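Local coordinates for H127A/Y244A mutant of alginate lyase AlyC3 in complex with dimannuronate (Psychromonas sp., PDB 7C8F), which probably cleaves alginate by beta-elimination as a polysaccharide lyase of family PL7, here a double mutant with dimannuronate bound, at residues Y57-K62 / A66-M71; V162-V167 / V224-D229. All coordinates share one frame; numbering follows the deposited sequence.

Contact 1: Y57-K62 / A66-M71; sequences YFYVDK and ALVFKM
Val68 N donates to Tyr59 O at 2.7 Å. The return bond, Tyr59 N to Val68 O, is longer at 3.3 Å. The side chains of Tyr59 and Val68 lie alongside each other. Val68 CB lies over one face of the Tyr59 ring, 3.9 Å from its centroid, with CG1 near CE1 and CG2 near CE2. Chi1 of 64° places Tyr59 CG between its backbone N and carbonyl carbon and lets the ring lie along Val68. At the ring edge, Tyr59 OH meets a water at 2.6 Å. The same water accepts from Lys70 NZ at 2.7 Å and so links the two strands. Strands 58-60 and 67-72 form an antiparallel hairpin of the lyase beta-sandwich. The first strand is outermost in its sheet; the second pairs with strand 250-264. On the other side of the hairpin, Phe58 CE1 meets Phe69 CE2 at 3.6 Å, the ring planes 58° apart. Leu67 CD1 touches Phe58 CE1 and lies 3.9 Å from Val60 CG2. Pro14, Phe20 and Val80 pack against this apolar group. Met71 SD makes a Met-aromatic contact with the Tyr57 ring. Near the turn, Asp61 N donates to Ala66 O, while Asp61 OD1 accepts from Ser64 N.

Contact 2: V162-V167 / V224-D229; sequences VKNNAV and VEHDID
The imidazole ring of His226 meets the amide of Asn164 at its edge, the two planes 45° apart. Asn164 OD1 lies near the ring plane, 2.8 Å from His226 NE2 and 2.9 Å from His226 CE1. Val162 CG1 approaches the same ring obliquely, 3.6 Å from His226 CD2. With CG anti to the backbone N (chi1 -178°), the His226 ring extends from strand 221-227 toward the end of strand 157-163. These strands belong to the two large sheets of the sandwich, so the contact joins the sheets through side chains. The NE2 to OD1 bond is weak, with an N-H...O angle of only 119°. The stronger partner of NE2 is Tyr230 OH. Strand 157-163 ends at Lys163. In the loop after it, Asn165 OD1 accepts from Val167 N, an Asx turn, and also takes Lys163 NZ at 2.9 Å. Lys163 NZ reaches Val167 O as well, at 2.7 Å. A leucine in place of His226 would probably leave Asn164 OD1 and Tyr230 OH without their imidazole partner. OD1 sits about as near CE1 as NE2, so the bent bond is probably a minor hold on the ring beside that of Tyr230.

Contacts 1 and 2 lie on opposite sides of the chain's centre. Their centres are 31 Å apart and their nearest atoms about 21 Å, so they do not touch. They share one antiparallel sheet: strand 58-60 of contact 1 and strand 221-227 of contact 2 are its two outermost strands within the chain. Contact 2 also reaches the other large sheet through strand 157-163. The bound dimannuronate is close to neither. In contact 1 the side chain of Met71 is about 12 Å from a bound BEM (beta-D-mannopyranuronic acid). In contact 2 the side chain of Val162 is about 10 Å from a bound BEM. Each contact has a neighbour near the pocket: Lys70 O bonds Asn78, next to pocket residue Arg77, and Lys163 packs on pocket residue Tyr189.

Contact 1: Y57-K62 / A66-M71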
loop_
_atom_site.group_PDB
_atom_site.type_symbol
_atom_site.label_atom_id
_atom_site.label_comp_id
_atom_site.label_asym_id
_atom_site.label_seq_id
_atom_site.Cartn_x
_atom_site.Cartn_y
_atom_site.Cartn_z
ATOM N N TYR B 57 31.745 -20.684 1.499
ATOM C CA TYR B 57 31.092 -19.463 1.960
ATOM C C TYR B 57 29.876 -19.727 2.844
ATOM O O TYR B 57 29.329 -18.776 3.414
ATOM C CB TYR B 57 30.644 -18.604 0.768
ATOM C CG TYR B 57 31.764 -18.106 -0.124
ATOM C CD1 TYR B 57 32.667 -17.152 0.322
ATOM C CD2 TYR B 57 31.904 -18.584 -1.421
ATOM C CE1 TYR B 57 33.686 -16.693 -0.497
ATOM C CE2 TYR B 57 32.919 -18.131 -2.247
ATOM C CZ TYR B 57 33.806 -17.185 -1.781
ATOM O OH TYR B 57 34.815 -16.731 -2.601
ATOM N N PHE B 58 29.451 -20.984 2.984
ATOM C CA PHE B 58 28.230 -21.335 3.713
ATOM C C PHE B 58 28.470 -22.718 4.311
ATOM O O PHE B 58 28.376 -23.730 3.604
ATOM C CB PHE B 58 27.011 -21.335 2.789
ATOM C CG PHE B 58 25.724 -21.740 3.475
ATOM C CD1 PHE B 58 25.106 -20.883 4.382
ATOM C CD2 PHE B 58 25.142 -22.973 3.229
ATOM C CE1 PHE B 58 23.931 -21.253 5.021
ATOM C CE2 PHE B 58 23.965 -23.343 3.866
ATOM C CZ PHE B 58 23.361 -22.480 4.764
ATOM N N TYR B 59 28.753 -22.766 5.604
ATOM C CA TYR B 59 29.101 -24.026 6.244
ATOM C C TYR B 59 28.939 -23.872 7.744
ATOM O O TYR B 59 28.733 -22.765 8.259
ATOM C CB TYR B 59 30.534 -24.451 5.878
ATOM C CG TYR B 59 31.615 -23.497 6.369
ATOM C CD1 TYR B 59 31.984 -22.387 5.618
ATOM C CD2 TYR B 59 32.262 -23.720 7.579
ATOM C CE1 TYR B 59 32.973 -21.512 6.070
ATOM C CE2 TYR B 59 33.251 -22.867 8.037
ATOM C CZ TYR B 59 33.600 -21.764 7.278
ATOM O OH TYR B 59 34.583 -20.911 7.743
ATOM N N VAL B 60 29.059 -24.986 8.456
ATOM C CA VAL B 60 29.133 -24.972 9.906
ATOM C C VAL B 60 30.562 -25.301 10.303
ATOM O O VAL B 60 31.144 -26.277 9.809
ATOM C CB VAL B 60 28.117 -25.926 10.554
ATOM C CG1 VAL B 60 28.448 -26.122 12.008
ATOM C CG2 VAL B 60 26.713 -25.347 10.431
ATOM N N ASP B 61 31.139 -24.461 11.155
ATOM C CA ASP B 61 32.466 -24.732 11.690
ATOM C C ASP B 61 32.372 -25.900 12.661
ATOM O O ASP B 61 31.649 -25.836 13.659
ATOM C CB ASP B 61 32.982 -23.486 12.400
ATOM C CG ASP B 61 34.392 -23.667 12.933
ATOM O OD1 ASP B 61 34.539 -24.259 14.017
ATOM O OD2 ASP B 61 35.340 -23.222 12.262
ATOM N N LYS B 62 33.106 -26.982 12.372
ATOM C CA LYS B 62 32.922 -28.200 13.154
ATOM C C LYS B 62 33.342 -28.018 14.607
ATOM O O LYS B 62 32.783 -28.669 15.497
ATOM C CB LYS B 62 33.658 -29.375 12.507
ATOM C CG LYS B 62 33.011 -29.889 11.229
ATOM C CD LYS B 62 33.610 -31.231 10.817
ATOM C CE LYS B 62 32.794 -31.905 9.730
ATOM N NZ LYS B 62 33.306 -33.280 9.442
ATOM N N ALA B 66 29.403 -22.926 14.785
ATOM C CA ALA B 66 28.783 -21.711 14.278
ATOM C C ALA B 66 28.413 -21.901 12.816
ATOM O O ALA B 66 29.157 -22.510 12.039
ATOM C CB ALA B 66 29.734 -20.520 14.407
ATOM N N LEU B 67 27.251 -21.371 12.440
ATOM C CA LEU B 67 26.876 -21.281 11.038
ATOM C C LEU B 67 27.582 -20.073 10.438
ATOM O O LEU B 67 27.376 -18.934 10.890
ATOM C CB LEU B 67 25.359 -21.151 10.919
ATOM C CG LEU B 67 24.796 -21.038 9.503
ATOM C CD1 LEU B 67 25.214 -22.247 8.645
ATOM C CD2 LEU B 67 23.276 -20.903 9.552
ATOM N N VAL B 68 28.422 -20.308 9.439
ATOM C CA VAL B 68 29.305 -19.290 8.882
ATOM C C VAL B 68 28.787 -18.850 7.524
ATOM O O VAL B 68 28.534 -19.685 6.649
ATOM C CB VAL B 68 30.746 -19.809 8.763
ATOM C CG1 VAL B 68 31.639 -18.744 8.127
ATOM C CG2 VAL B 68 31.247 -20.237 10.135
ATOM N N PHE B 69 28.615 -17.539 7.354
ATOM C CA PHE B 69 28.331 -16.926 6.065
ATOM C C PHE B 69 29.494 -16.024 5.679
ATOM O O PHE B 69 29.913 -15.175 6.474
ATOM C CB PHE B 69 27.077 -16.037 6.121
ATOM C CG PHE B 69 25.804 -16.753 6.469
ATOM C CD1 PHE B 69 25.467 -17.016 7.793
ATOM C CD2 PHE B 69 24.899 -17.094 5.472
ATOM C CE1 PHE B 69 24.274 -17.632 8.123
ATOM C CE2 PHE B 69 23.702 -17.715 5.794
ATOM C CZ PHE B 69 23.382 -17.982 7.111
ATOM N N LYS B 70 29.970 -16.147 4.444
ATOM C CA LYS B 70 30.967 -15.239 3.895
ATOM C C LYS B 70 30.540 -14.770 2.513
ATOM O O LYS B 70 29.809 -15.466 1.802
ATOM C CB LYS B 70 32.326 -15.950 3.772
ATOM C CG LYS B 70 32.857 -16.472 5.104
ATOM C CD LYS B 70 34.039 -17.431 4.923
ATOM C CE LYS B 70 35.368 -16.719 5.030
ATOM N NZ LYS B 70 36.495 -17.696 4.955
ATOM N N MET B 71 31.007 -13.589 2.125
ATOM C CA MET B 71 30.850 -13.120 0.757
ATOM C C MET B 71 31.839 -12.000 0.477
ATOM O O MET B 71 32.107 -11.164 1.348
ATOM C CB MET B 71 29.423 -12.619 0.489
ATOM C CG MET B 71 29.151 -12.201 -0.965
ATOM S SD MET B 71 29.662 -13.422 -2.199
ATOM C CE MET B 71 28.836 -14.903 -1.607
HETATM O O HOH W 1 36.096 -18.800 7.338
#

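Contact 2: V162-V167 / V224-D229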
loop_
_atom_site.group_PDB
_atom_site.type_symbol
_atom_site.label_atom_id
_atom_site.label_comp_id
_atom_site.label_asym_id
_atom_site.label_seq_id
_atom_site.Cartn_x
_atom_site.Cartn_y
_atom_site.Cartn_z
ATOM N N VAL B 162 15.861 1.520 10.033
ATOM C CA VAL B 162 14.436 1.225 9.902
ATOM C C VAL B 162 13.822 2.176 8.892
ATOM O O VAL B 162 13.843 3.398 9.084
ATOM C CB VAL B 162 13.724 1.304 11.262
ATOM C CG1 VAL B 162 12.233 1.027 11.108
ATOM C CG2 VAL B 162 14.355 0.316 12.240
ATOM N N LYS B 163 13.262 1.619 7.820
ATOM C CA LYS B 163 12.508 2.423 6.872
ATOM C C LYS B 163 11.213 2.850 7.553
ATOM O O LYS B 163 10.473 2.002 8.080
ATOM C CB LYS B 163 12.239 1.549 5.643
ATOM C CG LYS B 163 11.239 2.073 4.620
ATOM C CD LYS B 163 11.715 3.333 3.882
ATOM C CE LYS B 163 10.815 3.516 2.634
ATOM N NZ LYS B 163 10.990 4.814 1.931
ATOM N N ASN B 164 10.947 4.166 7.578
ATOM C CA ASN B 164 9.918 4.753 8.431
ATOM C C ASN B 164 8.695 5.254 7.664
ATOM O O ASN B 164 7.925 6.056 8.196
ATOM C CB ASN B 164 10.516 5.892 9.267
ATOM C CG ASN B 164 9.773 6.117 10.566
ATOM O OD1 ASN B 164 9.145 5.211 11.107
ATOM N ND2 ASN B 164 9.834 7.341 11.072
ATOM N N ASN B 165 8.532 4.835 6.417
ATOM C CA ASN B 165 7.292 5.014 5.664
ATOM C C ASN B 165 7.262 3.909 4.615
ATOM O O ASN B 165 8.164 3.071 4.563
ATOM C CB ASN B 165 7.181 6.442 5.092
ATOM C CG ASN B 165 8.330 6.797 4.151
ATOM O OD1 ASN B 165 8.806 5.966 3.380
ATOM N ND2 ASN B 165 8.769 8.063 4.208
ATOM N N ALA B 166 6.211 3.892 3.787
ATOM C CA ALA B 166 6.080 2.866 2.755
ATOM C C ALA B 166 6.283 3.438 1.354
ATOM O O ALA B 166 5.737 2.918 0.373
ATOM C CB ALA B 166 4.749 2.129 2.882
ATOM N N VAL B 167 7.076 4.518 1.244
ATOM C CA VAL B 167 7.212 5.262 -0.003
ATOM C C VAL B 167 8.376 4.718 -0.813
ATOM O O VAL B 167 9.453 4.426 -0.271
ATOM C CB VAL B 167 7.408 6.755 0.306
ATOM C CG1 VAL B 167 7.580 7.583 -0.999
ATOM C CG2 VAL B 167 6.257 7.260 1.137
ATOM N N VAL B 224 14.389 -1.537 20.737
ATOM C CA VAL B 224 13.547 -0.944 19.702
ATOM C C VAL B 224 12.131 -1.471 19.873
ATOM O O VAL B 224 11.925 -2.690 19.936
ATOM C CB VAL B 224 14.059 -1.289 18.288
ATOM C CG1 VAL B 224 13.163 -0.649 17.222
ATOM C CG2 VAL B 224 15.498 -0.838 18.116
ATOM N N GLU B 225 11.159 -0.563 19.912
ATOM C CA GLU B 225 9.733 -0.910 19.899
ATOM C C GLU B 225 9.083 0.140 19.007
ATOM O O GLU B 225 8.657 1.205 19.473
ATOM C CB GLU B 225 9.156 -0.913 21.306
ATOM C CG GLU B 225 7.732 -1.427 21.390
ATOM C CD GLU B 225 7.315 -1.733 22.818
ATOM O OE1 GLU B 225 8.205 -1.857 23.689
ATOM O OE2 GLU B 225 6.097 -1.850 23.070
ATOM N N HIS B 226 9.040 -0.155 17.712
ATOM C CA HIS B 226 8.756 0.838 16.685
ATOM C C HIS B 226 7.407 0.541 16.037
ATOM O O HIS B 226 7.159 -0.583 15.584
ATOM C CB HIS B 226 9.868 0.808 15.644
ATOM C CG HIS B 226 9.701 1.818 14.556
ATOM N ND1 HIS B 226 9.807 3.174 14.782
ATOM C CD2 HIS B 226 9.414 1.677 13.241
ATOM C CE1 HIS B 226 9.611 3.821 13.648
ATOM N NE2 HIS B 226 9.378 2.935 12.697
ATOM N N ASP B 227 6.530 1.544 15.998
ATOM C CA ASP B 227 5.212 1.409 15.374
ATOM C C ASP B 227 5.390 1.342 13.859
ATOM O O ASP B 227 6.021 2.221 13.267
ATOM C CB ASP B 227 4.364 2.623 15.780
ATOM C CG ASP B 227 2.943 2.622 15.198
ATOM O OD1 ASP B 227 2.625 1.827 14.303
ATOM O OD2 ASP B 227 2.130 3.471 15.635
ATOM N N ILE B 228 4.857 0.279 13.230
ATOM C CA ILE B 228 4.969 0.104 11.782
ATOM C C ILE B 228 3.599 0.052 11.110
ATOM O O ILE B 228 3.426 -0.628 10.094
ATOM C CB ILE B 228 5.817 -1.136 11.429
ATOM C CG1 ILE B 228 5.268 -2.404 12.100
ATOM C CG2 ILE B 228 7.265 -0.914 11.837
ATOM C CD1 ILE B 228 5.843 -3.705 11.538
ATOM N N ASP B 229 2.641 0.763 11.646
ATOM C CA ASP B 229 1.299 0.840 11.049
ATOM C C ASP B 229 1.405 1.197 9.547
ATOM O O ASP B 229 0.682 0.706 8.753
ATOM C CB ASP B 229 0.503 1.914 11.811
ATOM C CG ASP B 229 -0.998 1.930 11.556
ATOM O OD1 ASP B 229 -1.546 1.052 11.013
ATOM O OD2 ASP B 229 -1.567 2.874 12.024
#